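Local coordinates for protein 4-hydroxy-tetrahydrodipicolinate synthase (Aquifex aeolicus, PDB 2EHH) that probably catalyses the condensation of pyruvate with aspartate beta-semialdehyde to 4-hydroxy-tetrahydrodipicolinate, a step of lysine biosynthesis through diaminopimelate, at residues E21-G24 / N25-F29; A89-E93 / V94-G98; D168-S171 / E172-R176; Y234-H237 / D238-K241. All coordinates share one frame; numbering follows the deposited sequence.

How the contacts relate
Within one chain none of the local contacts touches another. Contacts 1 and 3 lie on helices flanking the eight-stranded barrel, contact 2 at a helix end and its loop, contact 4 on a helix after the eighth strand. Contacts 1 and 2 have centres about 20 Å apart. Contact 3 lies across the chain's centre from contact 1 (about 36 Å between centres), contact 4 from contact 2 (about 34 Å). The side chain of Leu26 is about 9 Å from that of Thr44, predicted to bind pyruvate, and that of Ile170 about 9 Å from that of Lys161, the presumed Schiff-base lysine. Contacts 3 and 4 meet across a subunit interface, Val174 packing on Tyr234 of the second subunit.

Contact 1 (E21-G24 / N25-F29); sequences EALG and NLIEF
Leu23 and Ile27 are brought together by different first torsions: Leu23 sends CG away from its own backbone N (chi1 -161°), and Ile27 sets CG1 opposite its carbonyl carbon (chi1 -67°) with CD1 continuing outward in an extended chain. The two branches meet obliquely one turn apart, Leu23 CD2 lying 3.5 Å from Ile27 CD1, a carbon pair closer than usual van der Waals contact. Ile27 CG1 also packs against the backbone, 3.3 Å from Leu23 O. That same oxygen accepts the hydrogen bond from Ile27 N at 3.0 Å, so the residue is held to the preceding turn by both main chain and side chain. The alpha-helical i to i+4 pattern is unbroken on either side, with Leu26 N bonded to Ala22 O at 2.9 Å and Glu28 N to Gly24 O at 3.1 Å. Cutting Ile27 back to alanine would probably leave a gap beside Leu23 CD2 and lose the tight methyl contact. In the barrel, helix 20-31 lays this apolar ridge on helix 52-66, where Leu23 touches Val58 and Phe61 and Ile27 touches Ala62; Leu26 instead packs on Ile10 and Pro12, in the loop after strand 4-8.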
loop_
_atom_site.group_PDB
_atom_site.type_symbol
_atom_site.label_atom_id
_atom_site.label_comp_id
_atom_site.label_asym_id
_atom_site.label_seq_id
_atom_site.Cartn_x
_atom_site.Cartn_y
_atom_site.Cartn_z
ATOM N N GLU A 21 -33.618 22.239 13.953
ATOM C CA GLU A 21 -34.924 21.603 13.850
ATOM C C GLU A 21 -34.782 20.276 13.105
ATOM O O GLU A 21 -35.441 19.293 13.438
ATOM C CB GLU A 21 -35.929 22.528 13.154
ATOM C CG GLU A 21 -35.523 23.013 11.784
ATOM C CD GLU A 21 -36.334 24.224 11.347
ATOM O OE1 GLU A 21 -36.185 25.297 11.981
ATOM O OE2 GLU A 21 -37.122 24.105 10.381
ATOM N N ALA A 22 -33.904 20.241 12.110
ATOM C CA ALA A 22 -33.679 19.010 11.356
ATOM C C ALA A 22 -32.943 18.001 12.240
ATOM O O ALA A 22 -33.226 16.804 12.201
ATOM C CB ALA A 22 -32.868 19.299 10.099
ATOM N N LEU A 23 -31.996 18.492 13.035
ATOM C CA LEU A 23 -31.226 17.627 13.927
ATOM C C LEU A 23 -32.197 17.020 14.933
ATOM O O LEU A 23 -32.137 15.830 15.232
ATOM C CB LEU A 23 -30.152 18.436 14.662
ATOM C CG LEU A 23 -28.968 17.695 15.301
ATOM C CD1 LEU A 23 -28.111 18.690 16.068
ATOM C CD2 LEU A 23 -29.446 16.607 16.230
ATOM N N GLY A 24 -33.095 17.852 15.450
ATOM C CA GLY A 24 -34.073 17.373 16.408
ATOM C C GLY A 24 -34.932 16.267 15.828
ATOM O O GLY A 24 -35.184 15.262 16.490
ATOM N N ASN A 25 -35.386 16.444 14.591
ATOM C CA ASN A 25 -36.219 15.432 13.952
ATOM C C ASN A 25 -35.425 14.163 13.657
ATOM O O ASN A 25 -35.967 13.058 13.671
ATOM C CB ASN A 25 -36.834 15.992 12.673
ATOM C CG ASN A 25 -37.924 17.012 12.958
ATOM O OD1 ASN A 25 -37.669 18.061 13.545
ATOM N ND2 ASN A 25 -39.146 16.701 12.553
ATOM N N LEU A 26 -34.135 14.334 13.395
ATOM C CA LEU A 26 -33.247 13.212 13.119
ATOM C C LEU A 26 -33.160 12.374 14.399
ATOM O O LEU A 26 -33.173 11.143 14.360
ATOM C CB LEU A 26 -31.865 13.748 12.734
ATOM C CG LEU A 26 -31.208 13.341 11.411
ATOM C CD1 LEU A 26 -32.231 13.245 10.289
ATOM C CD2 LEU A 26 -30.116 14.366 11.084
ATOM N N ILE A 27 -33.081 13.052 15.541
ATOM C CA ILE A 27 -33.002 12.357 16.818
ATOM C C ILE A 27 -34.275 11.551 17.082
ATOM O O ILE A 27 -34.205 10.396 17.495
ATOM C CB ILE A 27 -32.749 13.353 17.968
ATOM C CG1 ILE A 27 -31.347 13.953 17.808
ATOM C CG2 ILE A 27 -32.879 12.653 19.315
ATOM C CD1 ILE A 27 -30.958 14.953 18.881
ATOM N N GLU A 28 -35.431 12.158 16.838
ATOM C CA GLU A 28 -36.706 11.473 17.043
ATOM C C GLU A 28 -36.801 10.292 16.083
ATOM O O GLU A 28 -37.317 9.229 16.429
ATOM C CB GLU A 28 -37.866 12.443 16.791
ATOM C CG GLU A 28 -37.848 13.654 17.710
ATOM C CD GLU A 28 -38.051 13.283 19.169
ATOM O OE1 GLU A 28 -37.599 14.051 20.041
ATOM O OE2 GLU A 28 -38.666 12.231 19.444
ATOM N N PHE A 29 -36.301 10.492 14.868
ATOM C CA PHE A 29 -36.301 9.451 13.846
ATOM C C PHE A 29 -35.644 8.189 14.403
ATOM O O PHE A 29 -36.171 7.082 14.260
ATOM C CB PHE A 29 -35.533 9.951 12.615
ATOM C CG PHE A 29 -35.385 8.932 11.515
ATOM C CD1 PHE A 29 -36.500 8.407 10.868
ATOM C CD2 PHE A 29 -34.119 8.532 11.094
ATOM C CE1 PHE A 29 -36.356 7.502 9.815
ATOM C CE2 PHE A 29 -33.963 7.630 10.043
ATOM C CZ PHE A 29 -35.082 7.114 9.401
#

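Contact 2 (A89-E93 / V94-G98); sequences AHAKE and VGADG
His90 and Val94 make the last ordinary turn of helix 81-93, Val94 N bonding to His90 O at 2.9 Å, before the backbone closes in a Schellman motif. Two bonds identify it: Ala96 N reaches back to Ala91 O at 2.9 Å, and inside that loop Gly95 N meets Lys92 O at 3.2 Å. The inner donor stands above its acceptor's carbonyl plane, 60° out of it. Gly95 is the C-prime residue, with phi 94°; at its backbone angles a side chain would collide with the carbonyl oxygen of Val94. Val94 crosses the His90 imidazole, its CG1 coming to 3.4 Å from His90 CE1 while CG2 lies over one ring face. With CG opposite its backbone N (chi1 172°), His90 carries the ring toward Val94, and its NE2 bonds to Glu56 O. Across the turn the methyls meet, Ala91 CB and Ala96 CB being 3.9 Å apart. One water donates to both Lys92 O, at 2.9 Å, and Ala96 O. Ala91 O and Lys92 O, whose usual i+4 partners end with the helix, are thus taken up by Ala96 N, Gly95 N and the water, consistent with a satisfied helix end ahead of strand 98-102.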
loop_
_atom_site.group_PDB
_atom_site.type_symbol
_atom_site.label_atom_id
_atom_site.label_comp_id
_atom_site.label_asym_id
_atom_site.label_seq_id
_atom_site.Cartn_x
_atom_site.Cartn_y
_atom_site.Cartn_z
ATOM N N ALA A 89 -14.311 17.163 28.325
ATOM C CA ALA A 89 -14.781 17.646 29.623
ATOM C C ALA A 89 -16.188 18.208 29.442
ATOM O O ALA A 89 -17.079 17.963 30.261
ATOM C CB ALA A 89 -13.846 18.729 30.154
ATOM N N HIS A 90 -16.379 18.963 28.362
ATOM C CA HIS A 90 -17.675 19.557 28.053
ATOM C C HIS A 90 -18.748 18.481 27.897
ATOM O O HIS A 90 -19.836 18.588 28.469
ATOM C CB HIS A 90 -17.593 20.373 26.759
ATOM C CG HIS A 90 -18.923 20.856 26.267
ATOM N ND1 HIS A 90 -19.608 21.892 26.865
ATOM C CD2 HIS A 90 -19.712 20.415 25.259
ATOM C CE1 HIS A 90 -20.762 22.069 26.245
ATOM N NE2 HIS A 90 -20.850 21.185 25.267
ATOM N N ALA A 91 -18.441 17.452 27.112
ATOM C CA ALA A 91 -19.378 16.357 26.880
ATOM C C ALA A 91 -19.811 15.751 28.211
ATOM O O ALA A 91 -20.984 15.440 28.418
ATOM C CB ALA A 91 -18.726 15.289 26.000
ATOM N N LYS A 92 -18.846 15.581 29.103
ATOM C CA LYS A 92 -19.089 15.040 30.435
ATOM C C LYS A 92 -20.055 15.989 31.147
ATOM O O LYS A 92 -21.090 15.577 31.674
ATOM C CB LYS A 92 -17.755 14.965 31.184
ATOM C CG LYS A 92 -17.832 14.865 32.697
ATOM C CD LYS A 92 -18.268 13.500 33.161
ATOM C CE LYS A 92 -18.090 13.366 34.670
ATOM N NZ LYS A 92 -18.597 12.050 35.154
ATOM N N GLU A 93 -19.704 17.269 31.124
ATOM C CA GLU A 93 -20.493 18.320 31.755
ATOM C C GLU A 93 -21.955 18.386 31.338
ATOM O O GLU A 93 -22.834 18.550 32.187
ATOM C CB GLU A 93 -19.850 19.678 31.480
ATOM C CG GLU A 93 -18.611 19.956 32.298
ATOM C CD GLU A 93 -18.936 20.141 33.764
ATOM O OE1 GLU A 93 -19.796 20.994 34.074
ATOM O OE2 GLU A 93 -18.335 19.437 34.605
ATOM N N VAL A 94 -22.224 18.267 30.041
ATOM C CA VAL A 94 -23.597 18.360 29.563
ATOM C C VAL A 94 -24.401 17.062 29.542
ATOM O O VAL A 94 -25.517 17.036 29.023
ATOM C CB VAL A 94 -23.659 19.019 28.160
ATOM C CG1 VAL A 94 -23.031 20.405 28.215
ATOM C CG2 VAL A 94 -22.957 18.151 27.136
ATOM N N GLY A 95 -23.839 15.987 30.089
ATOM C CA GLY A 95 -24.578 14.734 30.155
ATOM C C GLY A 95 -24.435 13.687 29.067
ATOM O O GLY A 95 -25.265 12.777 28.981
ATOM N N ALA A 96 -23.406 13.786 28.235
ATOM C CA ALA A 96 -23.218 12.787 27.187
ATOM C C ALA A 96 -22.911 11.437 27.842
ATOM O O ALA A 96 -22.240 11.383 28.871
ATOM C CB ALA A 96 -22.068 13.204 26.265
ATOM N N ASP A 97 -23.400 10.352 27.247
ATOM C CA ASP A 97 -23.165 9.016 27.788
ATOM C C ASP A 97 -21.762 8.492 27.508
ATOM O O ASP A 97 -21.258 7.622 28.220
ATOM C CB ASP A 97 -24.191 8.035 27.229
ATOM C CG ASP A 97 -25.610 8.458 27.527
ATOM O OD1 ASP A 97 -26.291 8.969 26.611
ATOM O OD2 ASP A 97 -26.037 8.289 28.686
ATOM N N GLY A 98 -21.130 9.023 26.469
ATOM C CA GLY A 98 -19.787 8.589 26.136
ATOM C C GLY A 98 -19.114 9.568 25.199
ATOM O O GLY A 98 -19.773 10.438 24.627
HETATM O O HOH W 1 -21.969 12.801 31.469
#

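Contact 3 (D168-S171 / E172-R176); sequences DRIS and EIVKR
Arg169 and Ile173 cross at an angle on one side of the helix, the isoleucine methyl lying over a face of the guanidinium. The arginine runs extended from CG to NE, its CG placed opposite the backbone N (chi1 174°), and Ile173 CD1 touches this arm 3.9 Å from Arg169 CG and 4.0 Å from Arg169 NE. The guanidinium N-H groups bond elsewhere, NE in a salt bridge with Glu162 and NH2 to Ile142 O. On the next ridge Ile170 and Val174 meet more loosely through their CG2 methyls, 4.2 Å apart. Beneath both pairs run regular helical bonds, Ile173 N to Arg169 O and Val174 N to Ile170 O, both 2.9 Å and the latter almost straight (175°). Asp168 and Glu172 would probably carry like charges, Asp168 OD1 and Glu172 OE1 being 5.2 Å apart, and face the second subunit, where Ser189 binds Asp168 OD2, His233 binds Ser171 OG and Lys241 makes a long, weak ion pair with Glu172 OE1. Helix 167-177 forms the crossover of the beta-alpha-beta unit between strands 157-162 and 182-185; Ile170 and Ile173 lie on Val183 and Glu162, while Arg169 and Ile173 reach Met147 of helix 144-153.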
loop_
_atom_site.group_PDB
_atom_site.type_symbol
_atom_site.label_atom_id
_atom_site.label_comp_id
_atom_site.label_asym_id
_atom_site.label_seq_id
_atom_site.Cartn_x
_atom_site.Cartn_y
_atom_site.Cartn_z
ATOM N N ASP A 168 -7.891 -9.701 11.229
ATOM C CA ASP A 168 -6.873 -10.200 12.143
ATOM C C ASP A 168 -6.654 -9.235 13.300
ATOM O O ASP A 168 -6.343 -9.649 14.417
ATOM C CB ASP A 168 -5.560 -10.396 11.406
ATOM C CG ASP A 168 -5.048 -11.799 11.518
ATOM O OD1 ASP A 168 -4.780 -12.247 12.661
ATOM O OD2 ASP A 168 -4.918 -12.451 10.460
ATOM N N ARG A 169 -6.790 -7.942 13.027
ATOM C CA ARG A 169 -6.619 -6.942 14.073
ATOM C C ARG A 169 -7.780 -7.086 15.058
ATOM O O ARG A 169 -7.595 -6.986 16.268
ATOM C CB ARG A 169 -6.603 -5.536 13.470
ATOM C CG ARG A 169 -6.563 -4.415 14.501
ATOM C CD ARG A 169 -6.600 -3.056 13.818
ATOM N NE ARG A 169 -6.894 -1.981 14.760
ATOM C CZ ARG A 169 -5.998 -1.401 15.549
ATOM N NH1 ARG A 169 -4.724 -1.783 15.516
ATOM N NH2 ARG A 169 -6.380 -0.432 16.379
ATOM N N ILE A 170 -8.975 -7.332 14.535
ATOM C CA ILE A 170 -10.139 -7.506 15.394
ATOM C C ILE A 170 -9.902 -8.727 16.299
ATOM O O ILE A 170 -10.157 -8.680 17.507
ATOM C CB ILE A 170 -11.429 -7.718 14.557
ATOM C CG1 ILE A 170 -11.636 -6.532 13.603
ATOM C CG2 ILE A 170 -12.631 -7.884 15.475
ATOM C CD1 ILE A 170 -11.650 -5.160 14.284
ATOM N N SER A 171 -9.411 -9.817 15.718
ATOM C CA SER A 171 -9.134 -11.020 16.501
ATOM C C SER A 171 -8.164 -10.701 17.624
ATOM O O SER A 171 -8.362 -11.109 18.775
ATOM C CB SER A 171 -8.520 -12.120 15.623
ATOM O OG SER A 171 -9.494 -12.722 14.797
ATOM N N GLU A 172 -7.112 -9.966 17.283
ATOM C CA GLU A 172 -6.093 -9.602 18.253
ATOM C C GLU A 172 -6.669 -8.775 19.398
ATOM O O GLU A 172 -6.371 -9.034 20.562
ATOM C CB GLU A 172 -4.969 -8.834 17.560
ATOM C CG GLU A 172 -3.647 -8.883 18.298
ATOM C CD GLU A 172 -3.016 -10.271 18.303
ATOM O OE1 GLU A 172 -2.766 -10.827 17.207
ATOM O OE2 GLU A 172 -2.763 -10.806 19.404
ATOM N N ILE A 173 -7.491 -7.782 19.073
ATOM C CA ILE A 173 -8.099 -6.940 20.102
ATOM C C ILE A 173 -9.028 -7.756 21.000
ATOM O O ILE A 173 -8.926 -7.702 22.224
ATOM C CB ILE A 173 -8.908 -5.781 19.473
ATOM C CG1 ILE A 173 -7.977 -4.889 18.644
ATOM C CG2 ILE A 173 -9.577 -4.965 20.562
ATOM C CD1 ILE A 173 -8.701 -3.882 17.771
ATOM N N VAL A 174 -9.936 -8.515 20.393
ATOM C CA VAL A 174 -10.865 -9.337 21.166
ATOM C C VAL A 174 -10.117 -10.296 22.097
ATOM O O VAL A 174 -10.447 -10.421 23.278
ATOM C CB VAL A 174 -11.788 -10.154 20.238
ATOM C CG1 VAL A 174 -12.591 -11.171 21.054
ATOM C CG2 VAL A 174 -12.731 -9.212 19.494
ATOM N N LYS A 175 -9.096 -10.954 21.563
ATOM C CA LYS A 175 -8.317 -11.908 22.341
ATOM C C LYS A 175 -7.488 -11.279 23.455
ATOM O O LYS A 175 -7.506 -11.751 24.589
ATOM C CB LYS A 175 -7.395 -12.712 21.417
ATOM C CG LYS A 175 -6.535 -13.740 22.145
ATOM C CD LYS A 175 -5.678 -14.535 21.175
ATOM C CE LYS A 175 -4.804 -15.539 21.908
ATOM N NZ LYS A 175 -5.614 -16.505 22.698
ATOM N N ARG A 176 -6.769 -10.209 23.138
ATOM C CA ARG A 176 -5.917 -9.563 24.129
ATOM C C ARG A 176 -6.582 -8.638 25.145
ATOM O O ARG A 176 -6.236 -8.688 26.324
ATOM C CB ARG A 176 -4.787 -8.805 23.427
ATOM C CG ARG A 176 -3.845 -9.693 22.638
ATOM C CD ARG A 176 -2.731 -8.871 22.034
ATOM N NE ARG A 176 -1.938 -8.224 23.073
ATOM C CZ ARG A 176 -0.994 -7.320 22.836
ATOM N NH1 ARG A 176 -0.324 -6.785 23.848
ATOM N NH2 ARG A 176 -0.726 -6.952 21.586
#

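Contact 4 (Y234-H237 / D238-K241); sequences YYLH and DLFK
Leu236 O receives the N-H of Phe240 N at 3.0 Å, close to straight (166°), and sits over a face of the Phe240 ring toward its rim, 3.5 Å above the plane. Phe240 CG, opposite its carbonyl carbon (chi1 -68°), brings the ring back over the preceding turn. Leu236 CB meets the ring as a CH-pi contact, 4.1 Å from the centroid of the Phe240 ring and 21° off the normal. With an alanine in place of the phenylalanine, a gap would probably open over Leu236 and the CH-pi contact be lost. Helix 226-242, among the C-terminal helices after the last strand of the TIM barrel, is kinked here: Asp238 N and Leu239 N have no bond to the turn before, and a water bridges instead, accepting from Asp238 N at 2.8 Å and donating to Tyr235 O at 2.9 Å. Tyr288 OH also bonds to Tyr235 O and Leu239 N. Past the kink, Lys241 N bonds to His237 O at 3.0 Å, and the two side chains run alongside, pointing the same way. Lys241 CG lies over the imidazole face, 4.1 Å from the His237 ring centroid, while His237 NE2 makes a weak hydrogen bond to Glu172 of the second subunit.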
loop_
_atom_site.group_PDB
_atom_site.type_symbol
_atom_site.label_atom_id
_atom_site.label_comp_id
_atom_site.label_asym_id
_atom_site.label_seq_id
_atom_site.Cartn_x
_atom_site.Cartn_y
_atom_site.Cartn_z
ATOM N N TYR A 234 -26.584 -9.272 2.819
ATOM C CA TYR A 234 -26.596 -9.276 1.363
ATOM C C TYR A 234 -27.727 -8.461 0.757
ATOM O O TYR A 234 -27.626 -7.983 -0.375
ATOM C CB TYR A 234 -26.604 -10.714 0.845
ATOM C CG TYR A 234 -25.249 -11.361 1.022
ATOM C CD1 TYR A 234 -24.143 -10.882 0.323
ATOM C CD2 TYR A 234 -25.049 -12.386 1.946
ATOM C CE1 TYR A 234 -22.873 -11.392 0.539
ATOM C CE2 TYR A 234 -23.771 -12.910 2.175
ATOM C CZ TYR A 234 -22.689 -12.401 1.467
ATOM O OH TYR A 234 -21.418 -12.875 1.694
ATOM N N TYR A 235 -28.798 -8.287 1.517
ATOM C CA TYR A 235 -29.919 -7.492 1.044
ATOM C C TYR A 235 -29.485 -6.024 1.056
ATOM O O TYR A 235 -29.746 -5.272 0.116
ATOM C CB TYR A 235 -31.131 -7.712 1.960
ATOM C CG TYR A 235 -32.250 -6.718 1.765
ATOM C CD1 TYR A 235 -32.410 -5.641 2.636
ATOM C CD2 TYR A 235 -33.141 -6.840 0.700
ATOM C CE1 TYR A 235 -33.432 -4.708 2.450
ATOM C CE2 TYR A 235 -34.166 -5.912 0.504
ATOM C CZ TYR A 235 -34.302 -4.849 1.383
ATOM O OH TYR A 235 -35.303 -3.923 1.191
ATOM N N LEU A 236 -28.783 -5.644 2.117
ATOM C CA LEU A 236 -28.309 -4.276 2.306
ATOM C C LEU A 236 -26.973 -3.963 1.626
ATOM O O LEU A 236 -26.520 -2.818 1.651
ATOM C CB LEU A 236 -28.180 -4.003 3.808
ATOM C CG LEU A 236 -29.121 -3.038 4.539
ATOM C CD1 LEU A 236 -30.516 -3.072 3.963
ATOM C CD2 LEU A 236 -29.126 -3.405 6.008
ATOM N N HIS A 237 -26.345 -4.963 1.011
ATOM C CA HIS A 237 -25.044 -4.741 0.382
ATOM C C HIS A 237 -25.005 -3.591 -0.622
ATOM O O HIS A 237 -24.073 -2.787 -0.601
ATOM C CB HIS A 237 -24.532 -6.018 -0.289
ATOM C CG HIS A 237 -23.056 -6.001 -0.543
ATOM N ND1 HIS A 237 -22.130 -5.944 0.477
ATOM C CD2 HIS A 237 -22.346 -5.985 -1.696
ATOM C CE1 HIS A 237 -20.915 -5.892 -0.038
ATOM N NE2 HIS A 237 -21.018 -5.915 -1.353
ATOM N N ASP A 238 -26.004 -3.505 -1.498
ATOM C CA ASP A 238 -26.040 -2.420 -2.477
ATOM C C ASP A 238 -26.066 -1.055 -1.789
ATOM O O ASP A 238 -25.444 -0.110 -2.262
ATOM C CB ASP A 238 -27.253 -2.554 -3.404
ATOM C CG ASP A 238 -27.083 -3.654 -4.435
ATOM O OD1 ASP A 238 -25.977 -4.230 -4.522
ATOM O OD2 ASP A 238 -28.056 -3.938 -5.164
ATOM N N LEU A 239 -26.788 -0.950 -0.673
ATOM C CA LEU A 239 -26.844 0.311 0.061
ATOM C C LEU A 239 -25.481 0.619 0.684
ATOM O O LEU A 239 -24.990 1.748 0.599
ATOM C CB LEU A 239 -27.896 0.249 1.172
ATOM C CG LEU A 239 -27.989 1.493 2.064
ATOM C CD1 LEU A 239 -28.499 2.673 1.251
ATOM C CD2 LEU A 239 -28.916 1.219 3.242
ATOM N N PHE A 240 -24.874 -0.389 1.310
ATOM C CA PHE A 240 -23.570 -0.214 1.949
ATOM C C PHE A 240 -22.523 0.306 0.968
ATOM O O PHE A 240 -21.715 1.168 1.310
ATOM C CB PHE A 240 -23.061 -1.535 2.546
ATOM C CG PHE A 240 -23.852 -2.034 3.732
ATOM C CD1 PHE A 240 -24.749 -1.207 4.403
ATOM C CD2 PHE A 240 -23.666 -3.335 4.197
ATOM C CE1 PHE A 240 -25.447 -1.665 5.519
ATOM C CE2 PHE A 240 -24.358 -3.806 5.313
ATOM C CZ PHE A 240 -25.251 -2.966 5.977
ATOM N N LYS A 241 -22.535 -0.214 -0.254
ATOM C CA LYS A 241 -21.557 0.220 -1.245
ATOM C C LYS A 241 -21.819 1.616 -1.810
ATOM O O LYS A 241 -20.908 2.439 -1.873
ATOM C CB LYS A 241 -21.480 -0.793 -2.392
ATOM C CG LYS A 241 -20.994 -2.175 -1.962
ATOM C CD LYS A 241 -19.684 -2.097 -1.167
ATOM C CE LYS A 241 -18.535 -1.533 -1.999
ATOM N NZ LYS A 241 -17.334 -1.232 -1.158
HETATM O O HOH W 2 -27.855 -5.569 -2.079
#